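Local coordinates for protein TlmII (Streptoalloteichus hindustanus, PDB 4HVM) that probably acts in nonribosomal peptide assembly during tallysomycin biosynthesis, as a condensation-domain protein thought to bind phosphopantetheine-linked substrates, at residues 13-21 / 173-181; 119-127 / 137-145. All coordinates share one frame; numbering follows the deposited sequence.

Interaction 1. Residues 13-21 / 173-181; sequences LRRASFLQR and FAEVADFHP
Phe18, in the first turn of helix 18-27, packs its ring against His180 and Pro181. CG of Phe18 sits between its backbone N and carbonyl carbon (chi1 76°), turning the ring over the loop. There CZ meets CD of Pro181 at 3.5 Å, while CD1 lies 3.4 Å from the carbonyl O of Phe179. The rings of Phe18 and His180 meet obliquely, planes at 43° and centroids 4.5 Å apart. His180 is steadied by a hydrogen bond from Leu182 N to its ND1. Cutting Phe18 back to an alanine is likely to open a gap beside Pro181 and leave the His180 ring without its aromatic partner.

Ser17 is the N-cap of this helix in the condensation domain. Its N-H gives a 2.9 Å bond, in the carbonyl plane on a lone pair, to OE1 of Gln20, one half of a capping box; NE2 of the same amide is hydrogen-bonded to the backbone O of Met143, so both ends are used. OG of Ser17 comes to the edge of the Phe173 ring, 3.6 Å from CZ, and the carbonyl O of Ala177 lies 3.2 Å from CB of Ser17.

The other end is looser and faces solvent. Arg14 reaches toward the loop with its chain extended from CG to NE, which lays its guanidinium against Ala174, whose CB lies 4.0 Å above one face, with the methyl of Ala177 at the edge. Its salt bridge with Asp178 is long, 3.6 Å from NH1 to OD2, and rests on charge alone, the oxygen standing well out of the guanidinium plane.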
ATOM      1  N   LEU A  13      24.038 -11.452  -9.560  1.00 53.52           N
ATOM      2  CA  LEU A  13      22.584 -11.545  -9.673  1.00 44.69           C
ATOM      3  C   LEU A  13      21.981 -12.285  -8.487  1.00 41.24           C
ATOM      4  O   LEU A  13      22.052 -13.509  -8.409  1.00 47.16           O
ATOM      5  CB  LEU A  13      22.174 -12.241 -10.976  1.00 40.55           C
ATOM      6  CG  LEU A  13      22.007 -11.389 -12.235  1.00 43.65           C
ATOM      7  CD1 LEU A  13      23.352 -10.944 -12.801  1.00 56.41           C
ATOM      8  CD2 LEU A  13      21.203 -12.148 -13.279  1.00 38.56           C
ATOM      9  N   ARG A  14      21.384 -11.535  -7.567  1.00 36.94           N
ATOM     10  CA  ARG A  14      20.742 -12.126  -6.400  1.00 38.64           C
ATOM     11  C   ARG A  14      19.336 -12.611  -6.749  1.00 38.87           C
ATOM     12  O   ARG A  14      18.646 -12.009  -7.570  1.00 43.88           O
ATOM     13  CB  ARG A  14      20.695 -11.117  -5.250  1.00 41.71           C
ATOM     14  CG  ARG A  14      20.291 -11.712  -3.912  1.00 52.63           C
ATOM     15  CD  ARG A  14      20.403 -10.691  -2.790  1.00 60.19           C
ATOM     16  NE  ARG A  14      20.207 -11.302  -1.480  1.00 65.36           N
ATOM     17  CZ  ARG A  14      21.178 -11.859  -0.761  1.00 71.50           C
ATOM     18  NH1 ARG A  14      20.911 -12.392   0.423  1.00 73.98           N
ATOM     19  NH2 ARG A  14      22.419 -11.884  -1.228  1.00 72.99           N
ATOM     20  N   ARG A  15      18.921 -13.710  -6.130  1.00 40.82           N
ATOM     21  CA  ARG A  15      17.590 -14.251  -6.356  1.00 43.33           C
ATOM     22  C   ARG A  15      16.542 -13.312  -5.767  1.00 34.38           C
ATOM     23  O   ARG A  15      16.779 -12.662  -4.751  1.00 33.29           O
ATOM     24  CB  ARG A  15      17.468 -15.638  -5.725  1.00 56.09           C
ATOM     25  CG  ARG A  15      16.293 -16.462  -6.226  1.00 68.46           C
ATOM     26  CD  ARG A  15      16.476 -16.849  -7.686  1.00 83.71           C
ATOM     27  NE  ARG A  15      15.604 -17.954  -8.076  1.00 94.44           N
ATOM     28  CZ  ARG A  15      14.374 -17.806  -8.558  1.00102.33           C
ATOM     29  NH1 ARG A  15      13.858 -16.593  -8.714  1.00103.05           N
ATOM     30  NH2 ARG A  15      13.658 -18.874  -8.885  1.00105.39           N
ATOM     31  N   ALA A  16      15.383 -13.241  -6.414  1.00 32.41           N
ATOM     32  CA  ALA A  16      14.304 -12.377  -5.952  1.00 21.18           C
ATOM     33  C   ALA A  16      13.569 -13.009  -4.779  1.00 28.03           C
ATOM     34  O   ALA A  16      13.472 -14.233  -4.685  1.00 30.62           O
ATOM     35  CB  ALA A  16      13.338 -12.083  -7.082  1.00 21.27           C
ATOM     36  N   SER A  17      13.041 -12.170  -3.893  1.00 26.23           N
ATOM     37  CA  SER A  17      12.315 -12.646  -2.718  1.00 28.48           C
ATOM     38  C   SER A  17      10.929 -13.179  -3.082  1.00 28.88           C
ATOM     39  O   SER A  17      10.486 -13.053  -4.223  1.00 33.05           O
ATOM     40  CB  SER A  17      12.199 -11.539  -1.665  1.00 31.82           C
ATOM     41  OG  SER A  17      11.377 -10.478  -2.117  1.00 36.24           O
ATOM     42  N   PHE A  18      10.244 -13.762  -2.104  1.00 26.60           N
ATOM     43  CA  PHE A  18       8.952 -14.400  -2.347  1.00 26.35           C
ATOM     44  C   PHE A  18       7.822 -13.408  -2.641  1.00 29.72           C
ATOM     45  O   PHE A  18       6.869 -13.734  -3.353  1.00 32.11           O
ATOM     46  CB  PHE A  18       8.582 -15.314  -1.176  1.00 22.19           C
ATOM     47  CG  PHE A  18       8.093 -14.582   0.041  1.00 16.96           C
ATOM     48  CD1 PHE A  18       8.967 -13.885   0.861  1.00 18.87           C
ATOM     49  CD2 PHE A  18       6.750 -14.609   0.371  1.00 15.78           C
ATOM     50  CE1 PHE A  18       8.499 -13.219   1.989  1.00 16.57           C
ATOM     51  CE2 PHE A  18       6.279 -13.951   1.490  1.00 13.98           C
ATOM     52  CZ  PHE A  18       7.151 -13.254   2.300  1.00 10.39           C
ATOM     53  N   LEU A  19       7.928 -12.202  -2.094  1.00 20.72           N
ATOM     54  CA  LEU A  19       6.947 -11.155  -2.363  1.00 16.27           C
ATOM     55  C   LEU A  19       7.197 -10.523  -3.726  1.00 22.34           C
ATOM     56  O   LEU A  19       6.265 -10.071  -4.391  1.00 23.95           O
ATOM     57  CB  LEU A  19       6.981 -10.084  -1.271  1.00 13.98           C
ATOM     58  CG  LEU A  19       6.421 -10.510   0.091  1.00 18.45           C
ATOM     59  CD1 LEU A  19       6.579  -9.399   1.116  1.00 15.16           C
ATOM     60  CD2 LEU A  19       4.963 -10.947  -0.022  1.00  8.48           C
ATOM     61  N   GLN A  20       8.463 -10.491  -4.132  1.00 25.06           N
ATOM     62  CA  GLN A  20       8.832 -10.006  -5.458  1.00 25.92           C
ATOM     63  C   GLN A  20       8.402 -11.003  -6.527  1.00 22.90           C
ATOM     64  O   GLN A  20       7.852 -10.621  -7.557  1.00 25.85           O
ATOM     65  CB  GLN A  20      10.338  -9.758  -5.543  1.00 15.62           C
ATOM     66  CG  GLN A  20      10.805  -8.548  -4.761  1.00 14.54           C
ATOM     67  CD  GLN A  20      12.305  -8.392  -4.786  1.00 17.87           C
ATOM     68  OE1 GLN A  20      13.043  -9.374  -4.712  1.00 19.28           O
ATOM     69  NE2 GLN A  20      12.769  -7.154  -4.894  1.00 15.60           N
ATOM     70  N   ARG A  21       8.659 -12.283  -6.272  1.00 23.85           N
ATOM     71  CA  ARG A  21       8.217 -13.353  -7.161  1.00 18.47           C
ATOM     72  C   ARG A  21       6.697 -13.349  -7.306  1.00 29.63           C
ATOM     73  O   ARG A  21       6.168 -13.495  -8.409  1.00 31.50           O
ATOM     74  CB  ARG A  21       8.687 -14.713  -6.635  1.00 19.38           C
ATOM     75  CG  ARG A  21       9.959 -15.239  -7.293  1.00 25.93           C
ATOM     76  CD  ARG A  21      10.405 -16.575  -6.698  1.00 28.25           C
ATOM     77  NE  ARG A  21      11.206 -16.399  -5.487  1.00 43.99           N
ATOM     78  CZ  ARG A  21      10.846 -16.807  -4.273  1.00 52.26           C
ATOM     79  NH1 ARG A  21       9.691 -17.432  -4.092  1.00 53.82           N
ATOM     80  NH2 ARG A  21      11.649 -16.596  -3.238  1.00 52.99           N
ATOM     81  N   PHE A 173      18.244  -5.002   2.683  1.00 36.86           N
ATOM     82  CA  PHE A 173      17.246  -5.978   2.262  1.00 21.23           C
ATOM     83  C   PHE A 173      17.882  -7.304   1.870  1.00 36.14           C
ATOM     84  O   PHE A 173      17.227  -8.344   1.891  1.00 42.12           O
ATOM     85  CB  PHE A 173      16.424  -5.428   1.095  1.00 20.61           C
ATOM     86  CG  PHE A 173      15.420  -6.403   0.550  1.00 19.88           C
ATOM     87  CD1 PHE A 173      14.248  -6.660   1.237  1.00 18.51           C
ATOM     88  CD2 PHE A 173      15.647  -7.061  -0.648  1.00 20.71           C
ATOM     89  CE1 PHE A 173      13.321  -7.553   0.744  1.00 27.88           C
ATOM     90  CE2 PHE A 173      14.722  -7.957  -1.148  1.00 29.00           C
ATOM     91  CZ  PHE A 173      13.557  -8.203  -0.451  1.00 18.83           C
ATOM     92  N   ALA A 174      19.160  -7.259   1.516  1.00 31.42           N
ATOM     93  CA  ALA A 174      19.895  -8.451   1.116  1.00 35.61           C
ATOM     94  C   ALA A 174      19.892  -9.519   2.213  1.00 38.32           C
ATOM     95  O   ALA A 174      19.946 -10.717   1.931  1.00 36.45           O
ATOM     96  CB  ALA A 174      21.317  -8.079   0.742  1.00 35.87           C
ATOM     97  N   GLU A 175      19.821  -9.077   3.464  1.00 36.93           N
ATOM     98  CA  GLU A 175      19.840  -9.994   4.598  1.00 34.93           C
ATOM     99  C   GLU A 175      18.536 -10.777   4.731  1.00 34.84           C
ATOM    100  O   GLU A 175      18.511 -11.850   5.336  1.00 38.28           O
ATOM    101  CB  GLU A 175      20.123  -9.240   5.900  1.00 37.77           C
ATOM    102  CG  GLU A 175      21.447  -8.493   5.927  1.00 45.97           C
ATOM    103  CD  GLU A 175      21.718  -7.835   7.270  1.00 55.75           C
ATOM    104  OE1 GLU A 175      20.918  -8.041   8.209  1.00 58.45           O
ATOM    105  OE2 GLU A 175      22.732  -7.113   7.383  1.00 58.99           O
ATOM    106  N   VAL A 176      17.457 -10.241   4.167  1.00 29.25           N
ATOM    107  CA  VAL A 176      16.141 -10.866   4.291  1.00 24.01           C
ATOM    108  C   VAL A 176      15.511 -11.200   2.940  1.00 20.19           C
ATOM    109  O   VAL A 176      14.326 -11.520   2.865  1.00 30.95           O
ATOM    110  CB  VAL A 176      15.165  -9.981   5.095  1.00 18.87           C
ATOM    111  CG1 VAL A 176      15.669  -9.792   6.517  1.00 19.85           C
ATOM    112  CG2 VAL A 176      14.976  -8.637   4.409  1.00 21.89           C
ATOM    113  N   ALA A 177      16.305 -11.125   1.878  1.00 25.29           N
ATOM    114  CA  ALA A 177      15.813 -11.450   0.545  1.00 21.54           C
ATOM    115  C   ALA A 177      15.457 -12.928   0.442  1.00 38.05           C
ATOM    116  O   ALA A 177      14.526 -13.302  -0.269  1.00 36.08           O
ATOM    117  CB  ALA A 177      16.835 -11.076  -0.506  1.00 23.02           C
ATOM    118  N   ASP A 178      16.201 -13.765   1.160  1.00 43.36           N
ATOM    119  CA  ASP A 178      15.965 -15.204   1.152  1.00 45.50           C
ATOM    120  C   ASP A 178      14.948 -15.598   2.215  1.00 38.80           C
ATOM    121  O   ASP A 178      14.547 -16.758   2.298  1.00 39.73           O
ATOM    122  CB  ASP A 178      17.273 -15.960   1.390  1.00 57.69           C
ATOM    123  CG  ASP A 178      18.367 -15.556   0.421  1.00 72.90           C
ATOM    124  OD1 ASP A 178      18.036 -15.083  -0.688  1.00 78.67           O
ATOM    125  OD2 ASP A 178      19.558 -15.714   0.768  1.00 76.60           O
ATOM    126  N   PHE A 179      14.533 -14.629   3.027  1.00 34.36           N
ATOM    127  CA  PHE A 179      13.620 -14.904   4.133  1.00 31.59           C
ATOM    128  C   PHE A 179      12.219 -15.287   3.669  1.00 34.04           C
ATOM    129  O   PHE A 179      11.681 -14.710   2.724  1.00 45.04           O
ATOM    130  CB  PHE A 179      13.545 -13.715   5.094  1.00 31.74           C
ATOM    131  CG  PHE A 179      12.541 -13.893   6.196  1.00 36.88           C
ATOM    132  CD1 PHE A 179      12.804 -14.745   7.257  1.00 34.86           C
ATOM    133  CD2 PHE A 179      11.336 -13.206   6.175  1.00 32.96           C
ATOM    134  CE1 PHE A 179      11.886 -14.914   8.274  1.00 27.73           C
ATOM    135  CE2 PHE A 179      10.413 -13.368   7.190  1.00 29.27           C
ATOM    136  CZ  PHE A 179      10.689 -14.224   8.241  1.00 26.54           C
ATOM    137  N   HIS A 180      11.637 -16.267   4.354  1.00 33.64           N
ATOM    138  CA  HIS A 180      10.286 -16.731   4.065  1.00 30.67           C
ATOM    139  C   HIS A 180       9.634 -17.186   5.364  1.00 26.59           C
ATOM    140  O   HIS A 180      10.175 -18.039   6.066  1.00 27.84           O
ATOM    141  CB  HIS A 180      10.323 -17.887   3.065  1.00 28.89           C
ATOM    142  CG  HIS A 180       9.026 -18.116   2.349  1.00 29.82           C
ATOM    143  ND1 HIS A 180       7.887 -18.551   2.991  1.00 25.79           N
ATOM    144  CD2 HIS A 180       8.695 -17.979   1.044  1.00 17.91           C
ATOM    145  CE1 HIS A 180       6.906 -18.666   2.111  1.00 29.29           C
ATOM    146  NE2 HIS A 180       7.371 -18.326   0.923  1.00 35.72           N
ATOM    147  N   PRO A 181       8.467 -16.614   5.692  1.00 22.68           N
ATOM    148  CA  PRO A 181       7.741 -16.935   6.926  1.00 22.64           C
ATOM    149  C   PRO A 181       7.392 -18.417   7.019  1.00 28.83           C
ATOM    150  O   PRO A 181       7.150 -18.922   8.114  1.00 37.11           O
ATOM    151  CB  PRO A 181       6.459 -16.106   6.799  1.00 19.99           C
ATOM    152  CG  PRO A 181       6.819 -14.987   5.896  1.00 19.86           C
ATOM    153  CD  PRO A 181       7.779 -15.577   4.906  1.00 21.45           C
TER

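Interaction 2. Residues 119-127 / 137-145; sequences DPLVRLHLV and GVVAHQMLL
Val122 wedges its two methyl groups among Ala140, Leu144 and Leu145: CG2 lies 3.9 Å from CB of Ala140 and 3.7 Å from CD1 of Leu144, and the Leu145 side chain crosses that of Val122 at about a right angle. Further along the same side of the sheet, CD2 of Leu124 meets CG2 of Val138 at 3.9 Å, and Leu144 continues this apolar layer onto strand 68-72.

On the reverse side Val139 forks between two polar groups. Its CG1, anti to the backbone N (chi1 180°), reaches NH1 of Arg123 at 3.6 Å, and CG2 comes within 3.7 Å of CD2 on the His125 ring. Arg123 and His125 both turn their nitrogens to Asp109 of helix 98-110, Arg123 NH1 in a salt bridge and His125 NE2 in a hydrogen bond, so one shared carboxylate oxygen, OD2, would partly balance the arginine and limit the imidazole's rotation.

Strands 122-127 and 137-141 run antiparallel at 157°, with Arg123-Val139 and His125-Gly137 as hydrogen-bonded pairs and Val122-Ala140 and Leu124-Val138 as non-hydrogen-bonded ones. His141 N adds a bond to Leu121 O beyond the last pair. The chain then turns: Met143 N, of a selenomethionine, donates in the ring plane to ND1 of His141 at 3.1 Å, and His141 O accepts from the N-H groups of both Leu144 and Leu145. The whole is a beta hairpin in the mixed sheet of the condensation domain; the hairpin's second strand leads into what is probably the counterpart of the HHxxxDG motif of such domains, with His141 in the first histidine position and Gln142 in the second.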
ATOM      1  N   ASP A 119      15.517   0.523 -16.971  1.00 33.09           N
ATOM      2  CA  ASP A 119      15.324   1.866 -16.427  1.00 32.39           C
ATOM      3  C   ASP A 119      15.336   1.903 -14.900  1.00 32.85           C
ATOM      4  O   ASP A 119      15.038   0.900 -14.247  1.00 36.62           O
ATOM      5  CB  ASP A 119      14.014   2.456 -16.946  1.00 32.49           C
ATOM      6  CG  ASP A 119      13.830   2.247 -18.434  1.00 39.86           C
ATOM      7  OD1 ASP A 119      14.842   2.224 -19.167  1.00 48.58           O
ATOM      8  OD2 ASP A 119      12.669   2.105 -18.869  1.00 42.80           O
ATOM      9  N   PRO A 120      15.690   3.065 -14.327  1.00 30.32           N
ATOM     10  CA  PRO A 120      15.599   3.249 -12.874  1.00 32.26           C
ATOM     11  C   PRO A 120      14.165   3.082 -12.374  1.00 24.70           C
ATOM     12  O   PRO A 120      13.252   3.716 -12.902  1.00 22.00           O
ATOM     13  CB  PRO A 120      16.073   4.696 -12.670  1.00 31.97           C
ATOM     14  CG  PRO A 120      15.986   5.340 -14.022  1.00 23.10           C
ATOM     15  CD  PRO A 120      16.274   4.244 -14.991  1.00 20.24           C
ATOM     16  N   LEU A 121      13.979   2.237 -11.363  1.00 23.44           N
ATOM     17  CA  LEU A 121      12.650   1.921 -10.850  1.00 17.86           C
ATOM     18  C   LEU A 121      12.304   2.720  -9.594  1.00 20.14           C
ATOM     19  O   LEU A 121      11.198   2.613  -9.063  1.00 19.70           O
ATOM     20  CB  LEU A 121      12.526   0.420 -10.579  1.00 14.03           C
ATOM     21  CG  LEU A 121      12.776  -0.493 -11.776  1.00 18.77           C
ATOM     22  CD1 LEU A 121      12.612  -1.951 -11.384  1.00 15.45           C
ATOM     23  CD2 LEU A 121      11.835  -0.136 -12.910  1.00 26.37           C
ATOM     24  N   VAL A 122      13.261   3.510  -9.119  1.00 17.23           N
ATOM     25  CA  VAL A 122      13.030   4.418  -8.002  1.00 14.79           C
ATOM     26  C   VAL A 122      13.526   5.807  -8.371  1.00 22.88           C
ATOM     27  O   VAL A 122      14.730   6.054  -8.412  1.00 26.96           O
ATOM     28  CB  VAL A 122      13.740   3.948  -6.725  1.00 15.61           C
ATOM     29  CG1 VAL A 122      13.593   4.986  -5.624  1.00 15.95           C
ATOM     30  CG2 VAL A 122      13.185   2.604  -6.275  1.00 19.92           C
ATOM     31  N   ARG A 123      12.591   6.709  -8.650  1.00 22.05           N
ATOM     32  CA  ARG A 123      12.931   8.070  -9.052  1.00 17.71           C
ATOM     33  C   ARG A 123      12.671   9.063  -7.923  1.00 19.84           C
ATOM     34  O   ARG A 123      11.583   9.096  -7.354  1.00 33.81           O
ATOM     35  CB  ARG A 123      12.136   8.468 -10.299  1.00 23.20           C
ATOM     36  CG  ARG A 123      12.488   7.651 -11.530  1.00 21.33           C
ATOM     37  CD  ARG A 123      11.453   7.803 -12.633  1.00 19.25           C
ATOM     38  NE  ARG A 123      11.012   6.499 -13.115  1.00 29.29           N
ATOM     39  CZ  ARG A 123       9.740   6.145 -13.261  1.00 27.23           C
ATOM     40  NH1 ARG A 123       8.771   7.004 -12.974  1.00 27.55           N
ATOM     41  NH2 ARG A 123       9.436   4.931 -13.702  1.00 31.38           N
ATOM     42  N   LEU A 124      13.677   9.868  -7.598  1.00 16.68           N
ATOM     43  CA  LEU A 124      13.519  10.909  -6.594  1.00 13.43           C
ATOM     44  C   LEU A 124      13.290  12.240  -7.291  1.00 21.32           C
ATOM     45  O   LEU A 124      14.070  12.632  -8.156  1.00 24.24           O
ATOM     46  CB  LEU A 124      14.742  10.986  -5.678  1.00 15.69           C
ATOM     47  CG  LEU A 124      15.011   9.761  -4.811  1.00 18.72           C
ATOM     48  CD1 LEU A 124      16.183  10.004  -3.874  1.00 17.79           C
ATOM     49  CD2 LEU A 124      13.762   9.384  -4.028  1.00 24.73           C
ATOM     50  N   HIS A 125      12.210  12.925  -6.925  1.00 23.34           N
ATOM     51  CA  HIS A 125      11.902  14.229  -7.502  1.00 18.48           C
ATOM     52  C   HIS A 125      12.199  15.356  -6.514  1.00 19.55           C
ATOM     53  O   HIS A 125      11.780  15.306  -5.359  1.00 27.48           O
ATOM     54  CB  HIS A 125      10.440  14.288  -7.955  1.00 14.02           C
ATOM     55  CG  HIS A 125      10.129  13.401  -9.123  1.00 19.07           C
ATOM     56  ND1 HIS A 125      10.039  13.874 -10.414  1.00 22.09           N
ATOM     57  CD2 HIS A 125       9.887  12.069  -9.194  1.00 12.22           C
ATOM     58  CE1 HIS A 125       9.757  12.873 -11.230  1.00 17.00           C
ATOM     59  NE2 HIS A 125       9.660  11.768 -10.514  1.00 20.89           N
ATOM     60  N   LEU A 126      12.934  16.364  -6.974  1.00 16.36           N
ATOM     61  CA  LEU A 126      13.192  17.560  -6.181  1.00 17.74           C
ATOM     62  C   LEU A 126      12.449  18.724  -6.834  1.00 18.53           C
ATOM     63  O   LEU A 126      12.949  19.345  -7.771  1.00 22.23           O
ATOM     64  CB  LEU A 126      14.697  17.841  -6.107  1.00 17.93           C
ATOM     65  CG  LEU A 126      15.219  18.744  -4.987  1.00 42.09           C
ATOM     66  CD1 LEU A 126      16.680  18.438  -4.717  1.00 44.19           C
ATOM     67  CD2 LEU A 126      15.044  20.218  -5.324  1.00 45.35           C
ATOM     68  N   VAL A 127      11.247  19.006  -6.343  1.00 16.63           N
ATOM     69  CA  VAL A 127      10.385  20.001  -6.968  1.00 19.71           C
ATOM     70  C   VAL A 127      10.279  21.252  -6.103  1.00 26.12           C
ATOM     71  O   VAL A 127       9.803  21.188  -4.970  1.00 30.23           O
ATOM     72  CB  VAL A 127       8.968  19.444  -7.205  1.00 20.58           C
ATOM     73  CG1 VAL A 127       8.189  20.354  -8.133  1.00 23.36           C
ATOM     74  CG2 VAL A 127       9.031  18.034  -7.776  1.00 14.61           C
ATOM     75  N   GLY A 137       9.833  14.173  -3.668  1.00 15.93           N
ATOM     76  CA  GLY A 137       8.926  13.083  -3.971  1.00 11.71           C
ATOM     77  C   GLY A 137       9.634  11.829  -4.437  1.00 16.71           C
ATOM     78  O   GLY A 137      10.744  11.890  -4.965  1.00 19.45           O
ATOM     79  N   VAL A 138       8.989  10.685  -4.237  1.00 15.52           N
ATOM     80  CA  VAL A 138       9.522   9.417  -4.716  1.00 10.72           C
ATOM     81  C   VAL A 138       8.487   8.696  -5.574  1.00 21.66           C
ATOM     82  O   VAL A 138       7.312   8.605  -5.216  1.00 20.24           O
ATOM     83  CB  VAL A 138       9.992   8.505  -3.552  1.00 10.80           C
ATOM     84  CG1 VAL A 138       8.859   8.241  -2.567  1.00 14.77           C
ATOM     85  CG2 VAL A 138      10.554   7.199  -4.085  1.00 10.85           C
ATOM     86  N   VAL A 139       8.932   8.207  -6.725  1.00 20.41           N
ATOM     87  CA  VAL A 139       8.087   7.406  -7.600  1.00 10.17           C
ATOM     88  C   VAL A 139       8.740   6.043  -7.771  1.00 16.98           C
ATOM     89  O   VAL A 139       9.766   5.924  -8.439  1.00 17.97           O
ATOM     90  CB  VAL A 139       7.916   8.070  -8.970  1.00 10.51           C
ATOM     91  CG1 VAL A 139       7.039   7.214  -9.866  1.00 10.50           C
ATOM     92  CG2 VAL A 139       7.327   9.462  -8.810  1.00 10.47           C
ATOM     93  N   ALA A 140       8.152   5.014  -7.173  1.00 10.11           N
ATOM     94  CA  ALA A 140       8.844   3.734  -7.078  1.00 12.73           C
ATOM     95  C   ALA A 140       8.021   2.510  -7.457  1.00 15.35           C
ATOM     96  O   ALA A 140       6.814   2.453  -7.232  1.00 22.99           O
ATOM     97  CB  ALA A 140       9.421   3.559  -5.682  1.00 11.31           C
ATOM     98  N   HIS A 141       8.708   1.527  -8.029  1.00 15.09           N
ATOM     99  CA  HIS A 141       8.128   0.226  -8.326  1.00 17.03           C
ATOM    100  C   HIS A 141       7.855  -0.490  -7.006  1.00 17.84           C
ATOM    101  O   HIS A 141       8.689  -0.467  -6.099  1.00 28.22           O
ATOM    102  CB  HIS A 141       9.115  -0.579  -9.170  1.00 24.28           C
ATOM    103  CG  HIS A 141       8.507  -1.749  -9.876  1.00 22.69           C
ATOM    104  ND1 HIS A 141       8.117  -2.895  -9.218  1.00 19.99           N
ATOM    105  CD2 HIS A 141       8.240  -1.956 -11.187  1.00 18.81           C
ATOM    106  CE1 HIS A 141       7.630  -3.756 -10.093  1.00 17.88           C
ATOM    107  NE2 HIS A 141       7.692  -3.211 -11.295  1.00 14.65           N
ATOM    108  N   GLN A 142       6.691  -1.122  -6.899  1.00 14.66           N
ATOM    109  CA  GLN A 142       6.264  -1.731  -5.640  1.00 17.78           C
ATOM    110  C   GLN A 142       7.075  -2.970  -5.257  1.00 22.41           C
ATOM    111  O   GLN A 142       6.995  -3.441  -4.124  1.00 33.08           O
ATOM    112  CB  GLN A 142       4.775  -2.082  -5.684  1.00 11.19           C
ATOM    113  CG  GLN A 142       4.433  -3.190  -6.665  1.00 30.69           C
ATOM    114  CD  GLN A 142       3.075  -3.805  -6.400  1.00 30.29           C
ATOM    115  OE1 GLN A 142       2.048  -3.290  -6.845  1.00 31.17           O
ATOM    116  NE2 GLN A 142       3.061  -4.915  -5.669  1.00 33.50           N
HETATM  117  N   MSE A 143       7.847  -3.495  -6.203  1.00 16.24           N
HETATM  118  CA  MSE A 143       8.694  -4.655  -5.940  1.00 18.79           C
HETATM  119  C   MSE A 143      10.039  -4.239  -5.351  1.00 21.74           C
HETATM  120  O   MSE A 143      10.901  -5.078  -5.087  1.00 20.60           O
HETATM  121  CB  MSE A 143       8.907  -5.468  -7.217  1.00 18.68           C
HETATM  122  CG  MSE A 143       7.693  -6.266  -7.651  1.00 15.79           C
HETATM  123 SE   MSE A 143       8.006  -7.278  -9.281  0.75 41.13          SE
HETATM  124  CE  MSE A 143       9.660  -8.163  -8.766  1.00 53.41           C
ATOM    125  N   LEU A 144      10.211  -2.936  -5.160  1.00 12.76           N
ATOM    126  CA  LEU A 144      11.408  -2.402  -4.527  1.00 20.15           C
ATOM    127  C   LEU A 144      11.055  -1.730  -3.210  1.00 19.32           C
ATOM    128  O   LEU A 144      11.708  -1.954  -2.197  1.00 29.16           O
ATOM    129  CB  LEU A 144      12.109  -1.399  -5.447  1.00 12.94           C
ATOM    130  CG  LEU A 144      12.778  -1.958  -6.705  1.00 13.75           C
ATOM    131  CD1 LEU A 144      13.657  -0.902  -7.348  1.00 13.97           C
ATOM    132  CD2 LEU A 144      13.585  -3.203  -6.378  1.00 14.71           C
ATOM    133  N   LEU A 145      10.012  -0.905  -3.233  1.00 17.80           N
ATOM    134  CA  LEU A 145       9.586  -0.174  -2.047  1.00 18.04           C
ATOM    135  C   LEU A 145       8.097  -0.364  -1.777  1.00 19.11           C
ATOM    136  O   LEU A 145       7.268  -0.123  -2.654  1.00 21.52           O
ATOM    137  CB  LEU A 145       9.885   1.316  -2.215  1.00 18.69           C
ATOM    138  CG  LEU A 145      11.318   1.695  -2.588  1.00 18.36           C
ATOM    139  CD1 LEU A 145      11.454   3.203  -2.726  1.00 16.47           C
ATOM    140  CD2 LEU A 145      12.298   1.160  -1.562  1.00 15.47           C
TER

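How the interactions relate
Interaction 2 is wholly buried and is built as sheet: regular backbone bonds, with an apolar layer on one face and a polar cluster on the other. Interaction 1 is partly buried and lies nearer the surface; it fastens the N-terminal strand and the start of helix 18-27 to the loop ahead of helix 185-198, by side-chain packing and one long charge pair, without hydrogen bonds between its segments. Interaction 2 is nested within the chain loop that interaction 1 closes. Although their centres are about 20 Å apart, they touch where Gln20 NE2 lies 2.8 Å from Met143 O, a probable hydrogen bond linking the capped helix start to the turn after the hairpin.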